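Local coordinates for protein copper-containing nitrite reductase (Thermus scotoductus, PDB 6HBE) that probably reduces nitrite to nitric oxide with electrons from a cytochrome c, working as a homotrimer that carries copper centres and bound calcium, at residues I159-Y164 with Y177-G182; I32-Q37 with N181-R186; R168-G173 with V207-T212; H125-Q130 with V311-L316; T263-V268 with G275-L280. All blocks are in the same frame, centred on the assembly; numbering follows the deposited sequence.

Contacts 1 and 5 are buried antiparallel strand pairs from the two sheets of the second cupredoxin domain; F180 packs against A276 and L277 of contact 5. Contact 2 continues from contact 1 through N181 and G182. It is partly buried, and its charged and amide groups meet beside a calcium ion. Contact 3 crosses contact 1 along the chain, and E162 accepts from the backbone N of N210 and L211. It is also partly buried and faces the third subunit. Contact 4 is buried and mostly apolar; its segment 125-130 carries two type 1 copper ligands, and M127 touches Y164 and F170. Contact 5 ends at H267, which binds copper with histidines of the second subunit.

Contact 1: I159-Y164 with Y177-G182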
# COMPACT_ATOMS: atom_id res chain seq x y z
N ILE C 159 -3.75 -7.61 -19.12
CA ILE C 159 -2.96 -6.65 -18.31
C ILE C 159 -3.86 -6.07 -17.25
O ILE C 159 -4.99 -5.69 -17.55
CB ILE C 159 -2.36 -5.52 -19.17
CG1 ILE C 159 -1.10 -6.04 -19.89
CG2 ILE C 159 -2.02 -4.28 -18.34
CD1 ILE C 159 -0.53 -5.12 -20.96
N GLN C 160 -3.34 -6.02 -16.02
CA GLN C 160 -3.89 -5.21 -14.95
C GLN C 160 -3.13 -3.91 -14.82
O GLN C 160 -1.91 -3.93 -14.76
CB GLN C 160 -3.85 -5.98 -13.60
CG GLN C 160 -4.54 -5.20 -12.48
CD GLN C 160 -4.56 -5.96 -11.15
OE1 GLN C 160 -4.90 -7.16 -11.08
NE2 GLN C 160 -4.15 -5.27 -10.08
N SER C 161 -3.84 -2.78 -14.69
CA SER C 161 -3.19 -1.47 -14.59
C SER C 161 -4.06 -0.49 -13.81
O SER C 161 -5.27 -0.69 -13.68
CB SER C 161 -2.85 -0.90 -15.98
OG SER C 161 -4.02 -0.54 -16.71
N GLU C 162 -3.42 0.57 -13.31
CA GLU C 162 -4.03 1.59 -12.45
C GLU C 162 -4.15 2.92 -13.17
O GLU C 162 -3.36 3.20 -14.07
CB GLU C 162 -3.14 1.80 -11.18
CG GLU C 162 -2.94 0.55 -10.33
CD GLU C 162 -1.56 0.43 -9.67
OE1 GLU C 162 -0.84 1.47 -9.43
OE2 GLU C 162 -1.16 -0.76 -9.44
N ALA C 163 -5.13 3.74 -12.77
CA ALA C 163 -5.25 5.12 -13.23
C ALA C 163 -5.26 6.04 -12.03
O ALA C 163 -5.83 5.68 -11.01
CB ALA C 163 -6.52 5.32 -14.05
N TYR C 164 -4.62 7.23 -12.18
CA TYR C 164 -4.47 8.21 -11.09
C TYR C 164 -5.10 9.57 -11.39
O TYR C 164 -4.99 10.08 -12.54
CB TYR C 164 -2.98 8.36 -10.74
CG TYR C 164 -2.45 7.12 -10.04
CD1 TYR C 164 -1.94 6.04 -10.79
CD2 TYR C 164 -2.49 6.99 -8.65
CE1 TYR C 164 -1.52 4.87 -10.18
CE2 TYR C 164 -2.06 5.82 -8.00
CZ TYR C 164 -1.58 4.76 -8.78
OH TYR C 164 -1.18 3.59 -8.17
N TYR C 177 -8.77 4.18 -10.34
CA TYR C 177 -9.36 3.00 -10.98
C TYR C 177 -8.28 1.95 -11.14
O TYR C 177 -7.09 2.29 -11.24
CB TYR C 177 -10.02 3.33 -12.33
CG TYR C 177 -11.11 4.38 -12.25
CD1 TYR C 177 -12.20 4.22 -11.42
CD2 TYR C 177 -11.03 5.55 -13.02
CE1 TYR C 177 -13.19 5.22 -11.30
CE2 TYR C 177 -12.03 6.54 -12.92
CZ TYR C 177 -13.11 6.36 -12.09
OH TYR C 177 -14.10 7.37 -12.04
N VAL C 178 -8.71 0.69 -11.09
CA VAL C 178 -7.83 -0.46 -11.39
C VAL C 178 -8.59 -1.39 -12.34
O VAL C 178 -9.78 -1.66 -12.11
CB VAL C 178 -7.38 -1.19 -10.12
CG1 VAL C 178 -6.31 -2.23 -10.47
CG2 VAL C 178 -6.81 -0.21 -9.10
N MET C 179 -7.95 -1.85 -13.40
CA MET C 179 -8.70 -2.44 -14.56
C MET C 179 -7.94 -3.50 -15.33
O MET C 179 -6.70 -3.50 -15.33
CB MET C 179 -9.19 -1.33 -15.52
CG MET C 179 -8.14 -0.49 -16.21
SD MET C 179 -8.76 1.13 -16.81
CE MET C 179 -8.62 2.03 -15.29
N PHE C 180 -8.70 -4.40 -15.99
CA PHE C 180 -8.12 -5.40 -16.91
C PHE C 180 -8.29 -4.83 -18.35
O PHE C 180 -9.40 -4.41 -18.75
CB PHE C 180 -8.80 -6.78 -16.84
CG PHE C 180 -8.72 -7.48 -15.49
CD1 PHE C 180 -7.54 -7.49 -14.72
CD2 PHE C 180 -9.82 -8.19 -14.99
CE1 PHE C 180 -7.48 -8.17 -13.50
CE2 PHE C 180 -9.76 -8.86 -13.78
CZ PHE C 180 -8.60 -8.83 -13.02
N ASN C 181 -7.21 -4.84 -19.12
CA ASN C 181 -7.21 -4.34 -20.51
C ASN C 181 -7.90 -2.96 -20.72
O ASN C 181 -8.65 -2.75 -21.67
CB ASN C 181 -7.75 -5.45 -21.41
CG ASN C 181 -6.80 -6.63 -21.46
OD1 ASN C 181 -5.63 -6.50 -21.07
ND2 ASN C 181 -7.27 -7.79 -21.93
N GLY C 182 -7.61 -2.02 -19.82
CA GLY C 182 -7.89 -0.58 -20.05
C GLY C 182 -9.29 -0.05 -19.84
O GLY C 182 -9.56 1.09 -20.21
O HOH W 1 -5.44 -2.47 -18.01
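Strands 159-163 and 177-180 run antiparallel, 155° between directions, as the edge pair of a cupredoxin sheet. S161 with M179 and A163 with Y177 are hydrogen-bonded pairs; Q160 with F180 and E162 with V178 are non-hydrogen-bonded. S161 N gives to M179 O at 3.0 Å and M179 N to S161 O at 2.9 Å. The ladder runs on past the strand end at N181. N181 N meets I159 O at 2.8 Å, and N181 OD1 takes I159 N at 2.9 Å in a nearly straight bond. An alanine here would remove OD1, the acceptor of I159 N, and would probably loosen the end of the ladder. On the face of Q160 and E162, the extended Q160 chain crosses V178 obliquely, while its OE1 sits near the edge of the F180 ring and bonds to S213. On the other face, the M179 methyl CE touches A163 CB. Water 1 bonds to S161 OG at 2.7 Å, donates to M179 O and accepts from G182 N.

Contact 2: I32-Q37 with N181-R186; sequences IFEVDQ and NGRNFR. With CA (calcium ion), chain O.
A classic beta bulge at V35 and D36 ends the strand of the first cupredoxin domain and meets the loop after strand 177-180 of the second. G182 is the first loop residue to touch segment 32-37, its O 3.9 Å from V35 CG1. R183 follows, its chain extended from CG to NE beside E34 and pointing the same way. R183 NH1 bonds to E34 O at 3.0 Å, from above the carbonyl plane, and weakly, within a salt bridge, to E34 OE1 at 3.2 Å. Water 2 joins NH2 to the same carboxylate. A type II turn runs from R183 to R186. Next, N184 N gives a straight bond to V35 O at 2.9 Å. Its amide stands nearly square to the D36 carboxylate, and N184 ND2 meets D36 OD2 at 2.9 Å from above the carboxylate plane. D36 OD1 binds calcium and also accepts from Q37 N; Q37 OE1 and five waters complete the site. N184 O accepts from one of these waters. F185, at the N-cap position, turns its ring toward F379 of the second subunit. R186 NH1 reaches back in its guanidinium plane to N181 O at 2.8 Å.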
# COMPACT_ATOMS: atom_id res chain seq x y z
N ILE C 32 -6.58 10.30 -25.14
CA ILE C 32 -7.70 10.33 -24.21
C ILE C 32 -8.37 8.95 -24.26
O ILE C 32 -8.74 8.50 -25.35
CB ILE C 32 -8.72 11.42 -24.57
CG1 ILE C 32 -8.03 12.78 -24.70
CG2 ILE C 32 -9.84 11.50 -23.53
CD1 ILE C 32 -8.97 13.91 -25.10
N PHE C 33 -8.50 8.28 -23.11
CA PHE C 33 -9.12 6.94 -23.02
C PHE C 33 -10.50 6.96 -22.32
O PHE C 33 -10.65 7.61 -21.31
CB PHE C 33 -8.18 5.99 -22.27
CG PHE C 33 -6.70 6.19 -22.56
CD1 PHE C 33 -6.16 5.84 -23.78
CD2 PHE C 33 -5.83 6.67 -21.55
CE1 PHE C 33 -4.82 6.01 -24.04
CE2 PHE C 33 -4.47 6.84 -21.81
CZ PHE C 33 -3.96 6.49 -23.05
N GLU C 34 -11.52 6.26 -22.86
CA GLU C 34 -12.80 6.12 -22.14
C GLU C 34 -12.73 4.89 -21.20
O GLU C 34 -12.96 3.78 -21.60
CB GLU C 34 -14.02 6.04 -23.08
CG GLU C 34 -15.33 6.38 -22.36
CD GLU C 34 -16.63 5.96 -23.08
OE1 GLU C 34 -16.56 5.11 -23.99
OE2 GLU C 34 -17.73 6.47 -22.70
N VAL C 35 -12.39 5.11 -19.93
CA VAL C 35 -12.16 4.00 -18.99
C VAL C 35 -13.43 3.44 -18.31
O VAL C 35 -13.37 2.44 -17.63
CB VAL C 35 -11.11 4.37 -17.92
CG1 VAL C 35 -9.76 4.60 -18.57
CG2 VAL C 35 -11.54 5.57 -17.07
N ASP C 36 -14.55 4.15 -18.42
CA ASP C 36 -15.85 3.67 -17.94
C ASP C 36 -16.90 4.46 -18.76
O ASP C 36 -16.52 5.40 -19.48
CB ASP C 36 -15.98 3.94 -16.44
CG ASP C 36 -16.83 2.92 -15.70
OD1 ASP C 36 -17.87 2.45 -16.27
OD2 ASP C 36 -16.51 2.62 -14.53
N GLN C 37 -18.19 4.11 -18.65
CA GLN C 37 -19.22 4.87 -19.36
C GLN C 37 -19.19 6.30 -18.87
O GLN C 37 -19.31 6.53 -17.67
CB GLN C 37 -20.64 4.30 -19.16
CG GLN C 37 -20.92 2.96 -19.83
CD GLN C 37 -20.35 1.77 -19.09
OE1 GLN C 37 -20.05 1.86 -17.90
NE2 GLN C 37 -20.19 0.64 -19.78
N ASN C 181 -7.21 -4.84 -19.12
CA ASN C 181 -7.21 -4.34 -20.51
C ASN C 181 -7.90 -2.96 -20.72
O ASN C 181 -8.65 -2.75 -21.67
CB ASN C 181 -7.75 -5.45 -21.41
CG ASN C 181 -6.80 -6.63 -21.46
OD1 ASN C 181 -5.63 -6.50 -21.07
ND2 ASN C 181 -7.27 -7.79 -21.93
N GLY C 182 -7.61 -2.02 -19.82
CA GLY C 182 -7.89 -0.58 -20.05
C GLY C 182 -9.29 -0.05 -19.84
O GLY C 182 -9.56 1.09 -20.21
N ARG C 183 -10.19 -0.83 -19.26
CA ARG C 183 -11.56 -0.35 -19.02
C ARG C 183 -12.19 -1.07 -17.81
O ARG C 183 -12.13 -2.29 -17.71
CB ARG C 183 -12.40 -0.58 -20.28
CG ARG C 183 -13.78 0.06 -20.26
CD ARG C 183 -14.42 -0.05 -21.65
NE ARG C 183 -15.86 0.24 -21.71
CZ ARG C 183 -16.40 1.43 -22.02
NH1 ARG C 183 -15.65 2.51 -22.27
NH2 ARG C 183 -17.73 1.54 -22.08
N ASN C 184 -12.79 -0.28 -16.91
CA ASN C 184 -13.40 -0.78 -15.68
C ASN C 184 -14.46 -1.84 -15.98
O ASN C 184 -15.36 -1.60 -16.78
CB ASN C 184 -14.09 0.37 -14.93
CG ASN C 184 -13.10 1.39 -14.36
OD1 ASN C 184 -11.90 1.15 -14.31
ND2 ASN C 184 -13.62 2.53 -13.95
N PHE C 185 -14.34 -3.02 -15.37
CA PHE C 185 -15.37 -4.07 -15.51
C PHE C 185 -15.69 -4.40 -16.99
O PHE C 185 -16.81 -4.83 -17.34
CB PHE C 185 -16.64 -3.70 -14.71
CG PHE C 185 -16.37 -3.44 -13.23
CD1 PHE C 185 -15.77 -4.43 -12.43
CD2 PHE C 185 -16.74 -2.23 -12.63
CE1 PHE C 185 -15.50 -4.22 -11.08
CE2 PHE C 185 -16.47 -2.02 -11.28
CZ PHE C 185 -15.86 -3.02 -10.51
N ARG C 186 -14.68 -4.24 -17.85
CA ARG C 186 -14.79 -4.52 -19.29
C ARG C 186 -15.45 -5.87 -19.60
O ARG C 186 -16.31 -5.96 -20.49
CB ARG C 186 -13.37 -4.53 -19.88
CG ARG C 186 -13.33 -4.75 -21.33
CD ARG C 186 -11.97 -4.45 -21.90
NE ARG C 186 -12.10 -4.67 -23.32
CZ ARG C 186 -11.19 -4.38 -24.23
NH1 ARG C 186 -10.04 -3.82 -23.91
NH2 ARG C 186 -11.46 -4.65 -25.50
CA CA O . -19.61 0.80 -15.80
O HOH W 2 -19.32 3.61 -23.32
O HOH W 3 -18.25 0.65 -13.83
O HOH W 4 -18.34 -0.85 -16.62
O HOH W 5 -21.25 -0.87 -16.88
O HOH W 6 -20.82 -0.54 -14.04
O HOH W 7 -21.06 2.26 -15.21

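Contact 3: R168-G173 with V207-T212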
# COMPACT_ATOMS: atom_id res chain seq x y z
N ARG C 168 0.12 13.64 -6.72
CA ARG C 168 0.03 13.47 -5.27
C ARG C 168 -0.50 12.07 -4.93
O ARG C 168 0.06 11.39 -4.08
CB ARG C 168 -0.93 14.53 -4.68
CG ARG C 168 -1.17 14.50 -3.18
CD ARG C 168 0.02 14.90 -2.33
NE ARG C 168 0.96 13.80 -2.06
CZ ARG C 168 2.25 13.92 -1.74
NH1 ARG C 168 2.87 15.10 -1.72
NH2 ARG C 168 2.96 12.80 -1.48
N ASP C 169 -1.59 11.66 -5.58
CA ASP C 169 -2.17 10.32 -5.35
C ASP C 169 -1.22 9.23 -5.85
O ASP C 169 -1.12 8.17 -5.22
CB ASP C 169 -3.52 10.16 -6.06
CG ASP C 169 -4.65 10.91 -5.37
OD1 ASP C 169 -4.44 11.40 -4.24
OD2 ASP C 169 -5.75 10.97 -5.95
N PHE C 170 -0.49 9.49 -6.95
CA PHE C 170 0.52 8.54 -7.44
C PHE C 170 1.63 8.27 -6.39
O PHE C 170 2.00 7.09 -6.14
CB PHE C 170 1.12 8.96 -8.78
CG PHE C 170 2.17 8.00 -9.29
CD1 PHE C 170 1.82 6.71 -9.68
CD2 PHE C 170 3.50 8.39 -9.36
CE1 PHE C 170 2.81 5.81 -10.11
CE2 PHE C 170 4.49 7.48 -9.77
CZ PHE C 170 4.13 6.20 -10.15
N TYR C 171 2.20 9.32 -5.81
CA TYR C 171 3.19 9.18 -4.70
C TYR C 171 2.61 8.39 -3.52
O TYR C 171 3.27 7.52 -2.96
CB TYR C 171 3.69 10.56 -4.22
CG TYR C 171 4.95 11.07 -4.88
CD1 TYR C 171 5.02 11.26 -6.24
CD2 TYR C 171 6.05 11.43 -4.10
CE1 TYR C 171 6.18 11.74 -6.84
CE2 TYR C 171 7.20 11.92 -4.67
CZ TYR C 171 7.27 12.07 -6.05
OH TYR C 171 8.44 12.52 -6.62
N ASP C 172 1.37 8.67 -3.17
CA ASP C 172 0.69 8.03 -2.05
C ASP C 172 0.12 6.60 -2.30
O ASP C 172 -0.42 5.98 -1.37
CB ASP C 172 -0.45 8.98 -1.58
CG ASP C 172 0.07 10.33 -1.06
OD1 ASP C 172 1.26 10.46 -0.76
OD2 ASP C 172 -0.74 11.29 -0.94
N GLY C 173 0.22 6.09 -3.53
CA GLY C 173 -0.34 4.77 -3.89
C GLY C 173 -1.85 4.70 -3.88
O GLY C 173 -2.43 3.63 -3.64
N VAL C 207 1.02 -4.55 -14.59
CA VAL C 207 1.94 -3.43 -14.84
C VAL C 207 2.02 -2.48 -13.62
O VAL C 207 2.92 -1.66 -13.53
CB VAL C 207 1.65 -2.59 -16.11
CG1 VAL C 207 1.56 -3.43 -17.36
CG2 VAL C 207 0.43 -1.70 -15.95
N GLY C 208 1.09 -2.58 -12.70
CA GLY C 208 1.05 -1.66 -11.57
C GLY C 208 0.53 -0.28 -12.01
O GLY C 208 -0.55 -0.21 -12.62
N PRO C 209 1.27 0.81 -11.76
CA PRO C 209 2.66 0.79 -11.35
C PRO C 209 2.98 0.70 -9.86
O PRO C 209 4.19 0.56 -9.51
CB PRO C 209 3.21 2.14 -11.92
CG PRO C 209 2.21 2.57 -12.89
CD PRO C 209 0.92 2.16 -12.25
N ASN C 210 1.98 0.79 -8.97
CA ASN C 210 2.20 0.72 -7.51
C ASN C 210 1.72 -0.54 -6.76
O ASN C 210 2.33 -0.93 -5.78
CB ASN C 210 1.52 1.92 -6.83
CG ASN C 210 2.30 3.21 -6.97
OD1 ASN C 210 3.53 3.21 -6.94
ND2 ASN C 210 1.60 4.31 -7.10
N LEU C 211 0.61 -1.14 -7.21
CA LEU C 211 -0.12 -2.13 -6.36
C LEU C 211 0.13 -3.59 -6.79
O LEU C 211 0.39 -3.87 -7.97
CB LEU C 211 -1.60 -1.82 -6.34
CG LEU C 211 -1.91 -0.38 -5.96
CD1 LEU C 211 -3.36 -0.10 -6.13
CD2 LEU C 211 -1.41 -0.01 -4.54
N THR C 212 0.06 -4.48 -5.80
CA THR C 212 0.26 -5.92 -6.04
C THR C 212 -1.11 -6.52 -6.39
O THR C 212 -2.15 -5.96 -6.01
CB THR C 212 0.90 -6.53 -4.76
OG1 THR C 212 2.23 -5.99 -4.61
CG2 THR C 212 0.94 -8.07 -4.76
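The F170 ring has P209 CB at its edge, near the ring plane, 4.1 Å from CE1. The N210 amide approaches the ring obliquely, with the two planes 26° apart and ND2 3.5 Å from F170 CD1. CG of F170 is anti to the backbone N, chi1 179°, which sets the ring beside its own carbonyl group. N210 ND2 can therefore touch the ring and also bond to F170 O, at 3.0 Å. It lies in the carbonyl plane on a lone pair, but the bond is bent, 136° at the hydrogen. ND2 also bonds to Y164 OH. Helix 167-172 ends here in a Schellman motif: G173 has positive phi and its N returns a weak bond to F170 O. One carbonyl thus takes both the helix-end bond and the amide. A leucine in place of N210 would remove ND2 and its bond to F170 O, and would probably loosen the loop from the helix end. A cis peptide bond precedes P209 in that loop, and E162 OE1 and OE2 take the N-H groups of N210 and L211. L211 CD2 reaches G173 O at 3.9 Å. Y171 O accepts from K274 of the third subunit.

Contact 4: H125-Q130 with V311-L316. With CU (copper (II) ion), chain N.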
# COMPACT_ATOMS: atom_id res chain seq x y z
N HIS C 125 5.97 9.07 -17.01
CA HIS C 125 5.21 8.69 -18.24
C HIS C 125 4.50 7.35 -18.14
O HIS C 125 3.40 7.19 -18.67
CB HIS C 125 6.12 8.68 -19.48
CG HIS C 125 6.50 10.04 -19.97
ND1 HIS C 125 6.64 10.33 -21.31
CD2 HIS C 125 6.79 11.18 -19.30
CE1 HIS C 125 7.02 11.59 -21.44
NE2 HIS C 125 7.11 12.13 -20.24
N THR C 126 5.12 6.37 -17.50
CA THR C 126 4.52 5.03 -17.40
C THR C 126 3.18 5.11 -16.67
O THR C 126 2.14 4.56 -17.12
CB THR C 126 5.48 4.03 -16.75
OG1 THR C 126 6.61 3.84 -17.62
CG2 THR C 126 4.80 2.68 -16.50
N MET C 127 3.15 5.86 -15.59
CA MET C 127 1.88 6.02 -14.84
C MET C 127 0.77 6.76 -15.58
O MET C 127 -0.39 6.65 -15.19
CB MET C 127 2.11 6.59 -13.44
CG MET C 127 2.62 8.00 -13.34
SD MET C 127 1.39 9.23 -13.73
CE MET C 127 0.04 8.92 -12.66
N GLY C 128 1.11 7.48 -16.65
CA GLY C 128 0.13 8.12 -17.55
C GLY C 128 -0.48 7.26 -18.65
O GLY C 128 -1.29 7.75 -19.42
N GLY C 129 -0.10 5.97 -18.74
CA GLY C 129 -0.76 5.06 -19.70
C GLY C 129 0.15 4.34 -20.68
O GLY C 129 -0.34 3.45 -21.41
N GLN C 130 1.43 4.71 -20.73
CA GLN C 130 2.35 4.23 -21.77
C GLN C 130 2.99 2.90 -21.40
O GLN C 130 4.13 2.84 -20.92
CB GLN C 130 3.44 5.27 -22.11
CG GLN C 130 3.07 6.25 -23.21
CD GLN C 130 4.15 7.32 -23.52
OE1 GLN C 130 4.88 7.87 -22.64
NE2 GLN C 130 4.22 7.64 -24.81
N VAL C 311 -10.56 12.74 -15.99
CA VAL C 311 -9.46 12.50 -15.07
C VAL C 311 -8.17 12.89 -15.82
O VAL C 311 -8.03 12.56 -17.00
CB VAL C 311 -9.39 10.99 -14.70
CG1 VAL C 311 -8.25 10.72 -13.71
CG2 VAL C 311 -10.73 10.50 -14.14
N ASP C 312 -7.27 13.62 -15.15
CA ASP C 312 -5.98 13.99 -15.72
C ASP C 312 -4.94 14.11 -14.60
O ASP C 312 -4.97 15.07 -13.85
CB ASP C 312 -6.12 15.32 -16.48
CG ASP C 312 -4.83 15.75 -17.19
OD1 ASP C 312 -3.73 15.14 -17.03
OD2 ASP C 312 -4.92 16.70 -17.97
N PRO C 313 -4.00 13.15 -14.51
CA PRO C 313 -3.09 13.24 -13.38
C PRO C 313 -2.20 14.50 -13.39
O PRO C 313 -1.95 15.07 -12.32
CB PRO C 313 -2.24 11.97 -13.52
CG PRO C 313 -2.36 11.57 -14.95
CD PRO C 313 -3.72 11.97 -15.36
N TYR C 314 -1.79 14.94 -14.58
CA TYR C 314 -0.85 16.05 -14.76
C TYR C 314 -1.48 17.46 -14.79
O TYR C 314 -0.82 18.44 -14.44
CB TYR C 314 -0.12 15.87 -16.06
CG TYR C 314 0.46 14.48 -16.33
CD1 TYR C 314 1.42 13.92 -15.52
CD2 TYR C 314 0.01 13.73 -17.42
CE1 TYR C 314 1.96 12.68 -15.80
CE2 TYR C 314 0.55 12.50 -17.71
CZ TYR C 314 1.51 11.98 -16.91
OH TYR C 314 2.03 10.74 -17.23
N GLY C 315 -2.73 17.56 -15.21
CA GLY C 315 -3.36 18.85 -15.59
C GLY C 315 -4.71 19.06 -14.95
O GLY C 315 -4.99 18.50 -13.89
N LEU C 316 -5.54 19.88 -15.59
CA LEU C 316 -6.84 20.23 -15.04
C LEU C 316 -7.85 19.10 -15.29
O LEU C 316 -7.95 18.56 -16.39
CB LEU C 316 -7.34 21.55 -15.66
CG LEU C 316 -6.42 22.77 -15.51
CD1 LEU C 316 -7.06 23.98 -16.20
CD2 LEU C 316 -6.12 23.10 -14.05
CU CU N . 6.60 8.94 -22.79
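A tyrosine hydroxyl crowds the place a side chain on G128 would need. Y314 OH lies 3.3 Å from G128 CA, and a CB built there would point toward it and clash. G128 N is close as well but at a poor angle, and no hydrogen bond joins the two segments. The hydroxyl is instead bonded to A124 O, in the helix that leads into H125. M127 makes the other main contact. Its CG stands in the crowded position between the backbone N and the carbonyl carbon, chi1 66°, and the chain bends again at chi2 and chi3. The folded chain meets Y314 tip to tip, a Met-aromatic contact with M127 SD 4.9 Å from the ring centroid and oblique to it. M127 CE passes on to P313 CB at 3.9 Å. P313 CG lies over one face of the Y314 ring, 4.0 Å above its centre. Segment 125-130 is the end of the ligand loop of the type 1 copper site in the first cupredoxin domain. It holds a type I turn from T126 to G129, and G129, with positive phi, closes a Schellman motif. H125 ND1 and Q130 OE1 each bind copper at 2.0 Å, and H75 and C115 complete the site. H125 NE2 bonds to E385. Segment 311-316 leads on toward the third cupredoxin domain. Within this segment, D312 OD1 receives a weak bond from Y314 N.

Contact 5: T263-V268 with G275-L280; sequences TLVTHV and GALGIL. With CU (copper (II) ion), chain E.
Two backbone bonds join antiparallel strands 263-266 and 277-280 at the hydrogen-bonded pair L264 and G278. G278 N gives to L264 O at 2.8 Å, almost straight and in the carbonyl plane. L264 N returns to G278 O at 2.8 Å, more bent and from above the plane. The same two oxygens take CA-H contacts from L277 and T263. A276 O has no partner in the model, although the contact buries it; V265 CG2 lies 3.7 Å from it. T266 CG2 packs on A276 CB nearby. T266 OG1, anti to its backbone N, accepts from V268 N at 3.2 Å in an ST turn, and is also bonded to T214 N. On the face of T263 and V265, the methyl CG2 of each touches the L277 side chain, at CD2 and CD1. H267 follows the strand. H267 NE2 binds copper at 2.1 Å, with H80 and H114 of the second subunit and water 8 as further ligands: the intersubunit type 2 copper site of trimeric nitrite reductases.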
# COMPACT_ATOMS: atom_id res chain seq x y z
N THR C 263 -15.77 -16.26 -12.42
CA THR C 263 -15.39 -14.84 -12.35
C THR C 263 -13.86 -14.71 -12.19
O THR C 263 -13.29 -15.29 -11.28
CB THR C 263 -16.17 -14.15 -11.22
OG1 THR C 263 -17.56 -14.10 -11.58
CG2 THR C 263 -15.69 -12.74 -10.97
N LEU C 264 -13.25 -13.89 -13.03
CA LEU C 264 -11.81 -13.56 -12.95
C LEU C 264 -11.66 -12.28 -12.11
O LEU C 264 -12.33 -11.26 -12.38
CB LEU C 264 -11.27 -13.30 -14.36
CG LEU C 264 -9.80 -12.92 -14.49
CD1 LEU C 264 -8.94 -14.16 -14.19
CD2 LEU C 264 -9.48 -12.35 -15.87
N VAL C 265 -10.79 -12.32 -11.11
CA VAL C 265 -10.72 -11.22 -10.14
C VAL C 265 -9.34 -11.21 -9.48
O VAL C 265 -8.63 -12.28 -9.40
CB VAL C 265 -11.89 -11.32 -9.12
CG1 VAL C 265 -11.72 -12.50 -8.19
CG2 VAL C 265 -12.10 -10.02 -8.32
N THR C 266 -8.94 -10.02 -9.02
CA THR C 266 -7.82 -9.90 -8.08
C THR C 266 -8.36 -9.97 -6.66
O THR C 266 -9.31 -9.25 -6.28
CB THR C 266 -6.95 -8.61 -8.24
OG1 THR C 266 -6.05 -8.52 -7.13
CG2 THR C 266 -7.79 -7.32 -8.29
N HIS C 267 -7.73 -10.78 -5.82
CA HIS C 267 -8.19 -10.93 -4.43
C HIS C 267 -7.71 -9.78 -3.49
O HIS C 267 -7.99 -9.79 -2.31
CB HIS C 267 -7.90 -12.33 -3.87
CG HIS C 267 -9.14 -13.04 -3.39
ND1 HIS C 267 -9.72 -12.79 -2.18
CD2 HIS C 267 -9.94 -13.95 -4.02
CE1 HIS C 267 -10.81 -13.54 -2.05
NE2 HIS C 267 -10.96 -14.24 -3.16
N VAL C 268 -7.03 -8.77 -4.06
CA VAL C 268 -6.75 -7.51 -3.37
C VAL C 268 -8.04 -6.69 -3.56
O VAL C 268 -8.22 -5.96 -4.59
CB VAL C 268 -5.51 -6.78 -3.94
CG1 VAL C 268 -5.28 -5.46 -3.20
CG2 VAL C 268 -4.28 -7.68 -3.86
N GLY C 275 -12.59 -1.76 -10.36
CA GLY C 275 -12.74 -2.11 -11.77
C GLY C 275 -12.14 -3.43 -12.24
O GLY C 275 -12.34 -3.79 -13.38
N ALA C 276 -11.40 -4.12 -11.39
CA ALA C 276 -10.56 -5.31 -11.82
C ALA C 276 -11.30 -6.61 -11.48
O ALA C 276 -10.93 -7.38 -10.56
CB ALA C 276 -9.19 -5.24 -11.16
N LEU C 277 -12.37 -6.84 -12.26
CA LEU C 277 -13.22 -8.01 -12.13
C LEU C 277 -13.83 -8.24 -13.53
O LEU C 277 -14.23 -7.26 -14.19
CB LEU C 277 -14.31 -7.76 -11.06
CG LEU C 277 -15.28 -8.93 -10.69
CD1 LEU C 277 -15.78 -8.88 -9.25
CD2 LEU C 277 -16.46 -9.06 -11.67
N GLY C 278 -13.82 -9.48 -14.01
CA GLY C 278 -14.46 -9.87 -15.30
C GLY C 278 -15.08 -11.27 -15.23
O GLY C 278 -14.96 -11.94 -14.19
N ILE C 279 -15.77 -11.69 -16.30
CA ILE C 279 -16.55 -12.96 -16.29
C ILE C 279 -16.14 -13.85 -17.47
O ILE C 279 -16.13 -13.37 -18.60
CB ILE C 279 -18.08 -12.69 -16.40
CG1 ILE C 279 -18.58 -11.97 -15.16
CG2 ILE C 279 -18.87 -14.00 -16.56
CD1 ILE C 279 -19.97 -11.37 -15.27
N LEU C 280 -15.81 -15.12 -17.18
CA LEU C 280 -15.73 -16.20 -18.18
C LEU C 280 -17.09 -16.95 -18.16
O LEU C 280 -17.42 -17.60 -17.17
CB LEU C 280 -14.60 -17.17 -17.83
CG LEU C 280 -13.23 -16.52 -17.52
CD1 LEU C 280 -12.18 -17.56 -17.21
CD2 LEU C 280 -12.76 -15.62 -18.64
CU CU E . -12.49 -15.62 -3.32
O HOH W 8 -13.76 -16.23 -4.71